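Putative enoyl-CoA hydratase/isomerase (Mycobacterium abscessus, PDB 4MI2) probably isomerises the ring-epoxide of phenylacetyl-CoA to its oxepin form during phenylacetate degradation, as a member of the enoyl-CoA hydratase/isomerase family. Local coordinates at the interface of chains A and B. Sequence-based numbering; all coordinates share one arbitrary frame. Chains: chain A/B, Putative enoyl-CoA hydratase/isomerase.

Contact 1: the interface of chains A and B. Residues chain A 213, 216, 220, 240, 243; chain B 141, 146-149.
A:Gln240 reaches from helix 229-244 into the loop B:Leu146 to B:Asp149 and uses both ends of its amide there. OE1 takes the backbone N of B:Ala147 at 2.8 Å on a lone pair, in the carbonyl plane, with a nearly straight N-H (163° at H). The next backbone N, of B:Ala148, makes only a weak bond to the same oxygen. NE2 gives a hydrogen to OD2 of B:Asp149, also at 2.8 Å. That carboxylate oxygen lies in the amide plane, but the donor comes from above the carboxylate plane, and the two flat groups stand 62° apart. A bend at chi2 (-67°) turns the glutamine tip along the loop, and the two bonds at opposite ends of the amide fix its flip. On the B side, the backbone of B:Ala148 and B:Asp149 lies over one face of the B:Phe141 ring, while CD2 of that ring comes to 3.7 Å from NE2 of A:Gln240.

Packing is tight beside the amide: CD1 of A:Leu243 presses on CB of B:Ala147 at 3.4 Å, closer than usual for two methyls. Helix 211-224 forms the looser side. A:Leu220 CD1 and A:Glu216 CB each stand 4.0 Å from the same B:Ala147 CB, and A:Ala213 CB makes an ordinary contact with the carbonyl O of B:Leu146; the glutamate and A:Ala213 have very little surface hidden. B:Asp149 probably corresponds to an acidic catalytic residue of this family, so the contact likely ties a neighbouring subunit to an active-site loop and steadies it.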
loop_
_atom_site.group_PDB
_atom_site.type_symbol
_atom_site.label_atom_id
_atom_site.label_comp_id
_atom_site.label_asym_id
_atom_site.label_seq_id
_atom_site.Cartn_x
_atom_site.Cartn_y
_atom_site.Cartn_z
ATOM N N ALA A 213 -13.871 -18.890 10.736
ATOM C CA ALA A 213 -13.940 -17.435 10.536
ATOM C C ALA A 213 -12.573 -16.875 10.160
ATOM O O ALA A 213 -12.466 -16.004 9.284
ATOM C CB ALA A 213 -14.474 -16.740 11.775
ATOM N N GLU A 216 -11.697 -17.969 6.533
ATOM C CA GLU A 216 -12.494 -17.189 5.588
ATOM C C GLU A 216 -11.952 -15.771 5.422
ATOM O O GLU A 216 -11.737 -15.311 4.300
ATOM C CB GLU A 216 -13.952 -17.156 6.029
ATOM C CG GLU A 216 -14.654 -18.499 5.906
ATOM C CD GLU A 216 -15.204 -18.793 4.524
ATOM O OE1 GLU A 216 -15.000 -17.997 3.579
ATOM O OE2 GLU A 216 -15.866 -19.836 4.389
ATOM N N LEU A 220 -10.433 -13.900 2.254
ATOM C CA LEU A 220 -11.055 -12.681 1.723
ATOM C C LEU A 220 -9.995 -11.617 1.548
ATOM O O LEU A 220 -9.928 -10.978 0.515
ATOM C CB LEU A 220 -12.167 -12.150 2.632
ATOM C CG LEU A 220 -13.466 -12.945 2.628
ATOM C CD1 LEU A 220 -14.402 -12.426 3.714
ATOM C CD2 LEU A 220 -14.148 -12.886 1.273
ATOM N N GLN A 240 -19.801 -14.654 4.630
ATOM C CA GLN A 240 -20.630 -14.343 5.792
ATOM C C GLN A 240 -21.811 -15.311 5.887
ATOM O O GLN A 240 -22.195 -15.701 6.980
ATOM C CB GLN A 240 -21.143 -12.896 5.747
ATOM C CG GLN A 240 -20.069 -11.822 5.842
ATOM C CD GLN A 240 -19.366 -11.762 7.186
ATOM O OE1 GLN A 240 -18.643 -12.674 7.564
ATOM N NE2 GLN A 240 -19.546 -10.664 7.892
ATOM N N LEU A 243 -20.519 -18.546 7.336
ATOM C CA LEU A 243 -20.187 -18.414 8.760
ATOM C C LEU A 243 -21.409 -18.163 9.632
ATOM O O LEU A 243 -21.461 -18.607 10.776
ATOM C CB LEU A 243 -19.157 -17.312 8.976
ATOM C CG LEU A 243 -17.779 -17.574 8.364
ATOM C CD1 LEU A 243 -16.922 -16.309 8.413
ATOM C CD2 LEU A 243 -17.077 -18.732 9.059
ATOM N N PHE B 141 -15.875 -8.519 13.540
ATOM C CA PHE B 141 -16.536 -9.704 12.960
ATOM C C PHE B 141 -16.101 -11.049 13.564
ATOM O O PHE B 141 -16.941 -11.867 13.942
ATOM C CB PHE B 141 -16.344 -9.723 11.446
ATOM C CG PHE B 141 -17.021 -8.572 10.727
ATOM C CD1 PHE B 141 -16.274 -7.569 10.129
ATOM C CD2 PHE B 141 -18.402 -8.502 10.646
ATOM C CE1 PHE B 141 -16.899 -6.519 9.461
ATOM C CE2 PHE B 141 -19.037 -7.450 9.984
ATOM C CZ PHE B 141 -18.281 -6.457 9.387
ATOM N N LEU B 146 -17.706 -14.341 12.600
ATOM C CA LEU B 146 -17.912 -13.947 11.217
ATOM C C LEU B 146 -16.561 -13.503 10.643
ATOM O O LEU B 146 -15.551 -13.514 11.355
ATOM C CB LEU B 146 -18.966 -12.842 11.142
ATOM C CG LEU B 146 -20.364 -13.260 11.645
ATOM C CD1 LEU B 146 -21.316 -12.069 11.764
ATOM C CD2 LEU B 146 -20.970 -14.347 10.756
ATOM N N ALA B 147 -16.528 -13.116 9.371
ATOM C CA ALA B 147 -15.272 -12.738 8.731
ATOM C C ALA B 147 -15.195 -11.242 8.393
ATOM O O ALA B 147 -14.421 -10.504 9.006
ATOM C CB ALA B 147 -15.038 -13.595 7.497
ATOM N N ALA B 148 -16.001 -10.800 7.430
ATOM C CA ALA B 148 -15.975 -9.411 6.952
ATOM C C ALA B 148 -17.118 -9.147 5.990
ATOM O O ALA B 148 -17.513 -10.039 5.223
ATOM C CB ALA B 148 -14.664 -9.107 6.246
ATOM N N ASP B 149 -17.652 -7.930 6.055
ATOM C CA ASP B 149 -18.545 -7.407 5.043
ATOM C C ASP B 149 -18.388 -5.882 4.920
ATOM O O ASP B 149 -17.467 -5.302 5.489
ATOM C CB ASP B 149 -19.996 -7.848 5.282
ATOM C CG ASP B 149 -20.540 -7.449 6.647
ATOM O OD1 ASP B 149 -20.524 -6.239 6.976
ATOM O OD2 ASP B 149 -21.029 -8.362 7.372
#

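Contact 2: the interface of chains A and B. Residues chain A 106, 206, 210, 214, 217; chain B 142, 170-171.
The ring of A:Phe214, on helix 211-224, is caught by its CD2-CE2 side between two residues of chain B: B:Leu170 on one side of the ring plane and B:Thr142 on the other. No polar atoms pair across this patch, so the contact rests on carbon packing and on main-chain oxygens lying against carbon.

Among the apolar contacts, B:Leu170 carries the most surface. Its CD2 branch lies 3.7 Å from CD2 of A:Phe214 and reaches CG1 of A:Val217, one helical turn further on, at the same 3.7 Å. The valine presents this methyl because CG1 stands between its backbone N and carbonyl carbon (chi1 81°). B:Leu170 slants past both of these partners, while B:Thr142 crosses the phenylalanine at about a right angle, its CB 3.8 Å from CE2. Further out, A:Leu206 of helix 195-207 meets B:Leu171 branch to branch, CD2 to CD2 at 4.0 Å and again crosswise. A:Pro106 adds a more distant wall near CD1 of B:Leu170.

The second kind of contact involves main-chain oxygens. B:Leu170 is next to last in helix 162-171, and its carbonyl O faces chain A, 3.4 Å from CE2 of A:Phe214, with CD2 of A:Leu206 also close. This oxygen lies off the ring plane and meets the CE2-CZ side at a slant; its place at the C-terminal end of a helix may make it more negative. Within chain A the ring is backed by the carbonyl O of A:Pro210, which lies over the opposite face toward the rim, on the same side as B:Thr142. The ring of that proline also touches chain B directly: its CG is 3.3 Å from the carbonyl O of B:Thr142.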
loop_
_atom_site.group_PDB
_atom_site.type_symbol
_atom_site.label_atom_id
_atom_site.label_comp_id
_atom_site.label_asym_id
_atom_site.label_seq_id
_atom_site.Cartn_x
_atom_site.Cartn_y
_atom_site.Cartn_z
ATOM N N PRO A 106 -4.400 -19.451 10.660
ATOM C CA PRO A 106 -3.406 -18.414 10.926
ATOM C C PRO A 106 -1.977 -18.947 11.171
ATOM O O PRO A 106 -1.789 -19.974 11.827
ATOM C CB PRO A 106 -3.957 -17.719 12.177
ATOM C CG PRO A 106 -5.419 -17.987 12.144
ATOM C CD PRO A 106 -5.513 -19.392 11.621
ATOM N N LEU A 206 -5.136 -17.919 18.973
ATOM C CA LEU A 206 -5.749 -18.135 17.664
ATOM C C LEU A 206 -6.354 -19.539 17.526
ATOM O O LEU A 206 -7.486 -19.689 17.044
ATOM C CB LEU A 206 -4.732 -17.854 16.554
ATOM C CG LEU A 206 -4.383 -16.367 16.418
ATOM C CD1 LEU A 206 -3.139 -16.166 15.579
ATOM C CD2 LEU A 206 -5.549 -15.565 15.859
ATOM N N PRO A 210 -12.376 -18.824 16.506
ATOM C CA PRO A 210 -13.240 -19.359 15.463
ATOM C C PRO A 210 -12.450 -19.607 14.184
ATOM O O PRO A 210 -12.315 -18.719 13.334
ATOM C CB PRO A 210 -14.291 -18.263 15.292
ATOM C CG PRO A 210 -13.575 -17.004 15.643
ATOM C CD PRO A 210 -12.575 -17.374 16.700
ATOM N N PHE A 214 -11.528 -17.377 10.815
ATOM C CA PHE A 214 -10.155 -16.946 10.527
ATOM C C PHE A 214 -9.714 -17.353 9.114
ATOM O O PHE A 214 -9.115 -16.560 8.393
ATOM C CB PHE A 214 -9.171 -17.512 11.561
ATOM C CG PHE A 214 -9.323 -16.940 12.943
ATOM C CD1 PHE A 214 -9.017 -17.713 14.045
ATOM C CD2 PHE A 214 -9.734 -15.620 13.147
ATOM C CE1 PHE A 214 -9.120 -17.195 15.323
ATOM C CE2 PHE A 214 -9.851 -15.099 14.420
ATOM C CZ PHE A 214 -9.539 -15.885 15.513
ATOM N N VAL A 217 -11.700 -15.087 6.535
ATOM C CA VAL A 217 -11.253 -13.692 6.463
ATOM C C VAL A 217 -9.833 -13.579 5.870
ATOM O O VAL A 217 -9.564 -12.674 5.083
ATOM C CB VAL A 217 -11.380 -12.961 7.823
ATOM C CG1 VAL A 217 -10.215 -13.285 8.745
ATOM C CG2 VAL A 217 -11.455 -11.459 7.598
ATOM N N THR B 142 -14.788 -11.262 13.665
ATOM C CA THR B 142 -14.246 -12.545 14.105
ATOM C C THR B 142 -14.505 -12.760 15.579
ATOM O O THR B 142 -14.602 -13.903 16.025
ATOM C CB THR B 142 -12.736 -12.698 13.806
ATOM O OG1 THR B 142 -11.995 -11.691 14.494
ATOM C CG2 THR B 142 -12.457 -12.610 12.303
ATOM N N LEU B 170 -7.762 -10.547 12.727
ATOM C CA LEU B 170 -7.463 -11.820 13.388
ATOM C C LEU B 170 -7.381 -11.736 14.930
ATOM O O LEU B 170 -7.837 -12.643 15.615
ATOM C CB LEU B 170 -6.178 -12.439 12.829
ATOM C CG LEU B 170 -6.140 -12.877 11.367
ATOM C CD1 LEU B 170 -4.829 -13.589 11.104
ATOM C CD2 LEU B 170 -7.312 -13.783 10.995
ATOM N N LEU B 171 -6.805 -10.664 15.473
ATOM C CA LEU B 171 -6.644 -10.544 16.926
ATOM C C LEU B 171 -7.720 -9.699 17.608
ATOM O O LEU B 171 -7.806 -9.684 18.826
ATOM C CB LEU B 171 -5.260 -9.988 17.268
ATOM C CG LEU B 171 -4.089 -10.818 16.730
ATOM C CD1 LEU B 171 -2.758 -10.103 16.962
ATOM C CD2 LEU B 171 -4.081 -12.200 17.354
#

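The C-alpha centres of contact 1 and contact 2 lie about 9 Å apart, and both use helix 211-224 of chain A: A:Ala213, A:Glu216 and A:Leu220 serve contact 1, the interleaved A:Phe214 and A:Val217 contact 2. In chain B the neighbours B:Phe141 and B:Thr142 fall one to each. Contact 1 adds a polar, directional grip; contact 2 is a greasy seat on the end of helix 162-171. Together they set helix 211-224, with helix 229-244 beside it, against a loop and a helix end of chain B, in keeping with the three deposited copies and the trimers common in this family, though not proof of that oligomer.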